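AxyAgu115A (PDB 6NPS) probably hydrolyses the bonds that hold glucuronic acid side groups on xylan, as a family GH115 alpha-glucuronidase. Local coordinates at residues 351-355 with 408-413; 414-419 with 642-646. The protein carries 3 engineered substitutions. The contacts are given in a common frame with arbitrary orientation. Residues are numbered along the deposited sequence.

Contact 1 of 2, residues 351-355 with 408-413; sequences ALYKE and YYHFDY. With GOL (glycerol), chain J.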
loop_
_atom_site.group_PDB
_atom_site.type_symbol
_atom_site.label_atom_id
_atom_site.label_comp_id
_atom_site.label_asym_id
_atom_site.label_seq_id
_atom_site.Cartn_x
_atom_site.Cartn_y
_atom_site.Cartn_z
ATOM N N ALA A 351 -31.270 31.009 -11.937
ATOM C CA ALA A 351 -30.157 30.424 -11.211
ATOM C C ALA A 351 -28.905 30.477 -12.075
ATOM O O ALA A 351 -28.901 29.953 -13.191
ATOM C CB ALA A 351 -30.487 28.989 -10.823
ATOM N N LEU A 352 -27.845 31.117 -11.583
ATOM C CA LEU A 352 -26.532 30.978 -12.218
ATOM C C LEU A 352 -25.772 29.800 -11.601
ATOM O O LEU A 352 -24.671 29.941 -11.084
ATOM C CB LEU A 352 -25.742 32.273 -12.094
ATOM C CG LEU A 352 -26.545 33.475 -12.550
ATOM C CD1 LEU A 352 -25.685 34.720 -12.509
ATOM C CD2 LEU A 352 -27.138 33.253 -13.939
ATOM N N TYR A 353 -26.401 28.617 -11.655
ATOM C CA TYR A 353 -25.908 27.420 -10.967
ATOM C C TYR A 353 -24.998 26.610 -11.885
ATOM O O TYR A 353 -25.376 26.310 -13.020
ATOM C CB TYR A 353 -27.070 26.536 -10.480
ATOM C CG TYR A 353 -26.660 25.298 -9.674
ATOM C CD1 TYR A 353 -26.000 25.423 -8.437
ATOM C CD2 TYR A 353 -26.910 24.012 -10.151
ATOM C CE1 TYR A 353 -25.621 24.309 -7.707
ATOM C CE2 TYR A 353 -26.550 22.878 -9.428
ATOM C CZ TYR A 353 -25.892 23.032 -8.196
ATOM O OH TYR A 353 -25.502 21.929 -7.453
ATOM N N LYS A 354 -23.812 26.237 -11.359
ATOM C CA LYS A 354 -22.776 25.448 -12.031
ATOM C C LYS A 354 -22.440 25.992 -13.415
ATOM O O LYS A 354 -21.970 27.130 -13.543
ATOM C CB LYS A 354 -23.190 23.975 -12.135
ATOM C CG LYS A 354 -22.853 23.149 -10.896
ATOM C CD LYS A 354 -23.749 21.932 -10.820
ATOM C CE LYS A 354 -23.134 20.831 -9.983
ATOM N NZ LYS A 354 -22.132 20.068 -10.778
ATOM N N GLU A 355 -22.702 25.194 -14.464
ATOM C CA GLU A 355 -22.324 25.590 -15.811
ATOM C C GLU A 355 -23.035 26.852 -16.284
ATOM O O GLU A 355 -22.618 27.432 -17.293
ATOM C CB GLU A 355 -22.597 24.427 -16.790
ATOM C CG GLU A 355 -24.062 24.301 -17.240
ATOM C CD GLU A 355 -24.917 23.450 -16.280
ATOM O OE1 GLU A 355 -24.353 22.830 -15.335
ATOM O OE2 GLU A 355 -26.158 23.409 -16.471
ATOM N N TYR A 408 -27.390 30.668 -3.258
ATOM C CA TYR A 408 -27.743 29.285 -2.973
ATOM C C TYR A 408 -26.509 28.612 -2.376
ATOM O O TYR A 408 -25.480 28.490 -3.048
ATOM C CB TYR A 408 -28.212 28.609 -4.262
ATOM C CG TYR A 408 -28.475 27.136 -4.131
ATOM C CD1 TYR A 408 -28.967 26.597 -2.951
ATOM C CD2 TYR A 408 -28.237 26.281 -5.212
ATOM C CE1 TYR A 408 -29.197 25.213 -2.830
ATOM C CE2 TYR A 408 -28.486 24.911 -5.117
ATOM C CZ TYR A 408 -28.945 24.388 -3.922
ATOM O OH TYR A 408 -29.161 23.029 -3.823
ATOM N N TYR A 409 -26.605 28.225 -1.103
ATOM C CA TYR A 409 -25.510 27.748 -0.265
ATOM C C TYR A 409 -25.801 26.293 0.101
ATOM O O TYR A 409 -26.946 25.847 0.011
ATOM C CB TYR A 409 -25.377 28.645 0.990
ATOM C CG TYR A 409 -24.041 28.510 1.694
ATOM C CD1 TYR A 409 -22.903 29.184 1.220
ATOM C CD2 TYR A 409 -23.917 27.724 2.818
ATOM C CE1 TYR A 409 -21.657 29.053 1.855
ATOM C CE2 TYR A 409 -22.646 27.570 3.474
ATOM C CZ TYR A 409 -21.542 28.254 2.981
ATOM O OH TYR A 409 -20.305 28.137 3.596
ATOM N N HIS A 410 -24.754 25.504 0.395
ATOM C CA HIS A 410 -24.918 24.078 0.701
ATOM C C HIS A 410 -24.401 23.739 2.100
ATOM O O HIS A 410 -23.248 24.034 2.429
ATOM C CB HIS A 410 -24.166 23.190 -0.304
ATOM C CG HIS A 410 -24.839 23.070 -1.637
ATOM N ND1 HIS A 410 -24.780 24.072 -2.580
ATOM C CD2 HIS A 410 -25.608 22.086 -2.176
ATOM C CE1 HIS A 410 -25.451 23.700 -3.650
ATOM N NE2 HIS A 410 -25.960 22.497 -3.437
ATOM N N PHE A 411 -25.250 23.084 2.900
ATOM C CA PHE A 411 -24.866 22.307 4.074
ATOM C C PHE A 411 -24.848 20.822 3.778
ATOM O O PHE A 411 -24.544 20.041 4.679
ATOM C CB PHE A 411 -25.856 22.508 5.247
ATOM C CG PHE A 411 -25.933 23.915 5.788
ATOM C CD1 PHE A 411 -24.954 24.856 5.512
ATOM C CD2 PHE A 411 -26.999 24.283 6.602
ATOM C CE1 PHE A 411 -25.009 26.130 6.051
ATOM C CE2 PHE A 411 -27.075 25.579 7.123
ATOM C CZ PHE A 411 -26.089 26.504 6.836
ATOM N N ASP A 412 -25.218 20.418 2.555
ATOM C CA ASP A 412 -25.465 19.030 2.173
ATOM C C ASP A 412 -25.345 18.972 0.664
ATOM O O ASP A 412 -25.820 19.878 -0.019
ATOM C CB ASP A 412 -26.859 18.608 2.654
ATOM C CG ASP A 412 -27.122 17.103 2.578
ATOM O OD1 ASP A 412 -27.274 16.566 1.455
ATOM O OD2 ASP A 412 -27.232 16.463 3.659
ATOM N N TYR A 413 -24.680 17.953 0.136
ATOM C CA TYR A 413 -24.525 17.883 -1.306
ATOM C C TYR A 413 -24.332 16.445 -1.761
ATOM O O TYR A 413 -23.506 15.713 -1.218
ATOM C CB TYR A 413 -23.348 18.734 -1.766
ATOM C CG TYR A 413 -23.140 18.717 -3.267
ATOM C CD1 TYR A 413 -24.157 19.133 -4.138
ATOM C CD2 TYR A 413 -21.910 18.328 -3.813
ATOM C CE1 TYR A 413 -23.984 19.121 -5.519
ATOM C CE2 TYR A 413 -21.710 18.355 -5.165
ATOM C CZ TYR A 413 -22.746 18.742 -6.012
ATOM O OH TYR A 413 -22.557 18.750 -7.349
HETATM C C1 GOL J . -29.284 19.063 -6.682
HETATM O O1 GOL J . -30.473 19.379 -7.369
HETATM C C2 GOL J . -28.417 20.370 -6.481
HETATM O O2 GOL J . -29.154 21.547 -6.464
HETATM C C3 GOL J . -27.754 20.203 -5.143
HETATM O O3 GOL J . -26.834 21.199 -5.110
#
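The backbones of 351-355 and 408-413 stay well apart. Their closest CA atoms, those of Tyr353 and Tyr408, are 8.4 Å from each other. Residues 351-355 leave the end of strand 348-351. Residues 408-413 finish strand 405-410 and run on into a loop. The gap is bridged by side chains, mainly aromatic ones. The CA-to-CB bond of Tyr353 points toward 408-413, and its side chain meets three residues there. Its CE1 lies 3.9 Å from CE2 of Tyr408, with the two ring planes at 47°. Its OH is 3.7 Å from CE1 of Tyr413 and 4.1 Å from NE2 of His410. Lys354 starts sideways, but its CE comes within 3.4 Å of Tyr413 OH; this side chain is poorly ordered. A glycerol, probably from the crystallisation liquor, sits among the rings. Its O3 donates a hydrogen bond to Tyr353 OH (2.8 Å), and its O2 is hydrogen-bonded to Tyr408 OH (3.0 Å). His246 also bonds it. The cluster thus lines a polar, aromatic pocket, consistent with a sugar site at the C-terminal end of a TIM-type barrel. Asn386 bonds Tyr353 OH, and Asp384 holds His410 ND1. In the parallel sheet, strand 379-383 lies between strands 348-351 and 405-410, and strand 446-450 flanks 405-410 on its other side.

Contact 2 of 2, residues 414-419 with 642-646; sequences HGGPVS and FVHWN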
loop_
_atom_site.group_PDB
_atom_site.type_symbol
_atom_site.label_atom_id
_atom_site.label_comp_id
_atom_site.label_asym_id
_atom_site.label_seq_id
_atom_site.Cartn_x
_atom_site.Cartn_y
_atom_site.Cartn_z
ATOM N N HIS A 414 -25.028 16.080 -2.810
ATOM C CA HIS A 414 -24.913 14.765 -3.430
ATOM C C HIS A 414 -24.215 14.999 -4.763
ATOM O O HIS A 414 -24.856 15.413 -5.730
ATOM C CB HIS A 414 -26.313 14.177 -3.587
ATOM C CG HIS A 414 -26.354 12.797 -4.161
ATOM N ND1 HIS A 414 -25.798 11.705 -3.523
ATOM C CD2 HIS A 414 -26.906 12.325 -5.310
ATOM C CE1 HIS A 414 -26.020 10.621 -4.249
ATOM N NE2 HIS A 414 -26.686 10.973 -5.335
ATOM N N GLY A 415 -22.917 14.732 -4.836
ATOM C CA GLY A 415 -22.176 15.012 -6.058
ATOM C C GLY A 415 -20.690 14.952 -5.772
ATOM O O GLY A 415 -20.282 14.486 -4.711
ATOM N N GLY A 416 -19.885 15.426 -6.724
ATOM C CA GLY A 416 -18.436 15.360 -6.573
ATOM C C GLY A 416 -17.807 16.532 -5.817
ATOM O O GLY A 416 -18.436 17.578 -5.639
ATOM N N PRO A 417 -16.527 16.388 -5.369
ATOM C CA PRO A 417 -15.719 15.148 -5.481
ATOM C C PRO A 417 -16.200 14.009 -4.581
ATOM O O PRO A 417 -15.975 12.860 -4.925
ATOM C CB PRO A 417 -14.296 15.600 -5.043
ATOM C CG PRO A 417 -14.274 17.058 -5.233
ATOM C CD PRO A 417 -15.694 17.532 -4.935
ATOM N N VAL A 418 -16.780 14.320 -3.422
ATOM C CA VAL A 418 -17.324 13.346 -2.467
ATOM C C VAL A 418 -18.592 13.971 -1.872
ATOM O O VAL A 418 -18.555 15.108 -1.377
ATOM C CB VAL A 418 -16.356 13.001 -1.294
ATOM C CG1 VAL A 418 -16.918 11.798 -0.437
ATOM C CG2 VAL A 418 -14.902 12.731 -1.785
ATOM N N SER A 419 -19.669 13.205 -1.833
ATOM C CA SER A 419 -20.910 13.696 -1.258
ATOM C C SER A 419 -20.753 13.865 0.248
ATOM O O SER A 419 -19.872 13.277 0.877
ATOM C CB SER A 419 -22.070 12.739 -1.551
ATOM O OG SER A 419 -22.183 12.489 -2.949
ATOM N N PHE A 642 -16.128 6.180 1.481
ATOM C CA PHE A 642 -16.462 6.329 0.062
ATOM C C PHE A 642 -15.183 6.242 -0.761
ATOM O O PHE A 642 -14.147 6.766 -0.355
ATOM C CB PHE A 642 -17.150 7.684 -0.215
ATOM C CG PHE A 642 -18.595 7.718 0.127
ATOM C CD1 PHE A 642 -19.131 6.853 1.090
ATOM C CD2 PHE A 642 -19.463 8.610 -0.534
ATOM C CE1 PHE A 642 -20.504 6.887 1.404
ATOM C CE2 PHE A 642 -20.807 8.685 -0.206
ATOM C CZ PHE A 642 -21.346 7.821 0.748
ATOM N N VAL A 643 -15.238 5.530 -1.884
ATOM C CA VAL A 643 -14.153 5.535 -2.863
ATOM C C VAL A 643 -14.560 6.249 -4.144
ATOM O O VAL A 643 -13.728 6.377 -5.059
ATOM C CB VAL A 643 -13.684 4.099 -3.210
ATOM C CG1 VAL A 643 -13.296 3.333 -1.957
ATOM C CG2 VAL A 643 -14.756 3.370 -3.959
ATOM N N HIS A 644 -15.836 6.611 -4.282
ATOM C CA HIS A 644 -16.342 7.407 -5.381
ATOM C C HIS A 644 -17.056 8.623 -4.825
ATOM O O HIS A 644 -17.096 8.859 -3.614
ATOM C CB HIS A 644 -17.317 6.603 -6.241
ATOM C CG HIS A 644 -16.677 5.411 -6.892
ATOM N ND1 HIS A 644 -15.611 5.534 -7.762
ATOM C CD2 HIS A 644 -16.950 4.083 -6.809
ATOM C CE1 HIS A 644 -15.268 4.334 -8.207
ATOM N NE2 HIS A 644 -16.065 3.437 -7.645
ATOM N N TRP A 645 -17.667 9.387 -5.731
ATOM C CA TRP A 645 -18.384 10.559 -5.264
ATOM C C TRP A 645 -19.615 10.140 -4.487
ATOM O O TRP A 645 -20.028 10.839 -3.555
ATOM C CB TRP A 645 -18.734 11.429 -6.471
ATOM C CG TRP A 645 -19.670 10.824 -7.406
ATOM C CD1 TRP A 645 -19.378 10.065 -8.519
ATOM C CD2 TRP A 645 -21.099 10.926 -7.347
ATOM N NE1 TRP A 645 -20.543 9.710 -9.142
ATOM C CE2 TRP A 645 -21.610 10.232 -8.452
ATOM C CE3 TRP A 645 -21.991 11.570 -6.465
ATOM C CZ2 TRP A 645 -22.991 10.125 -8.696
ATOM C CZ3 TRP A 645 -23.342 11.482 -6.703
ATOM C CH2 TRP A 645 -23.837 10.755 -7.817
ATOM N N ASN A 646 -20.209 8.993 -4.853
ATOM C CA ASN A 646 -21.362 8.446 -4.154
ATOM C C ASN A 646 -20.948 7.167 -3.419
ATOM O O ASN A 646 -19.773 6.769 -3.410
ATOM C CB ASN A 646 -22.526 8.220 -5.122
ATOM C CG ASN A 646 -22.213 7.157 -6.157
ATOM O OD1 ASN A 646 -21.066 6.756 -6.283
ATOM N ND2 ASN A 646 -23.219 6.708 -6.907
#
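His414 opens 414-419 with its imidazole against Trp645. The edge of the six-membered ring of Trp645 meets the face of the His414 ring in a T-shaped pair, with centroids 5.0 Å apart and planes at 65°. His414 ND1 is held by Glu421. Gly415 follows, its CA 3.5 Å from Trp645 CE3. Its nearly extended backbone (phi/psi 166/-168) is one that glycine adopts readily. The CA of Gly416 lies 3.9 Å from Trp645 CB. A cis peptide bond then leads into Pro417, whose CA-to-CB bond points away from 642-646. The carbonyl O of Pro417 receives a CA-H...O contact from Trp645 CA at 3.3 Å. Val418 packs its CG1 against CD2 of Phe642, 4.1 Å away. Ser419 makes the polar join. Its N and its OG both donate to Trp645 O, at 2.9 and 2.8 Å. The same OG accepts a bond from Gly415 N at 3.0 Å, so one hydroxyl ties the turn of 414-419 together and fastens it to the other loop. Trp682 and His683 of the second subunit pack on Trp645, so the contact adjoins the dimer interface. Residues 414-419 belong to the loop between strand 405-410 and helix 428-440. The loop holding 642-646 runs from helix 601-629 to strand 655-657. Helix 904-912 packs against Pro417 and Val418.

The two contacts come in series along the chain, and their centres are 16 Å apart. The segments 408-413 and 414-419 are continuous, so a single run of chain serves both. It leaves strand 405-410 and heads toward helix 428-440. The two also touch, with Tyr413 O 3.3 Å from Ser419 CB. Contact 1 joins the ends of two strands of the eight-stranded parallel sheet within the GH115 family region. Contact 2 ties the loop beyond one of them to a distant part of the chain, after helix 601-629. The pocket around the glycerol is therefore linked through one loop to the dimer interface.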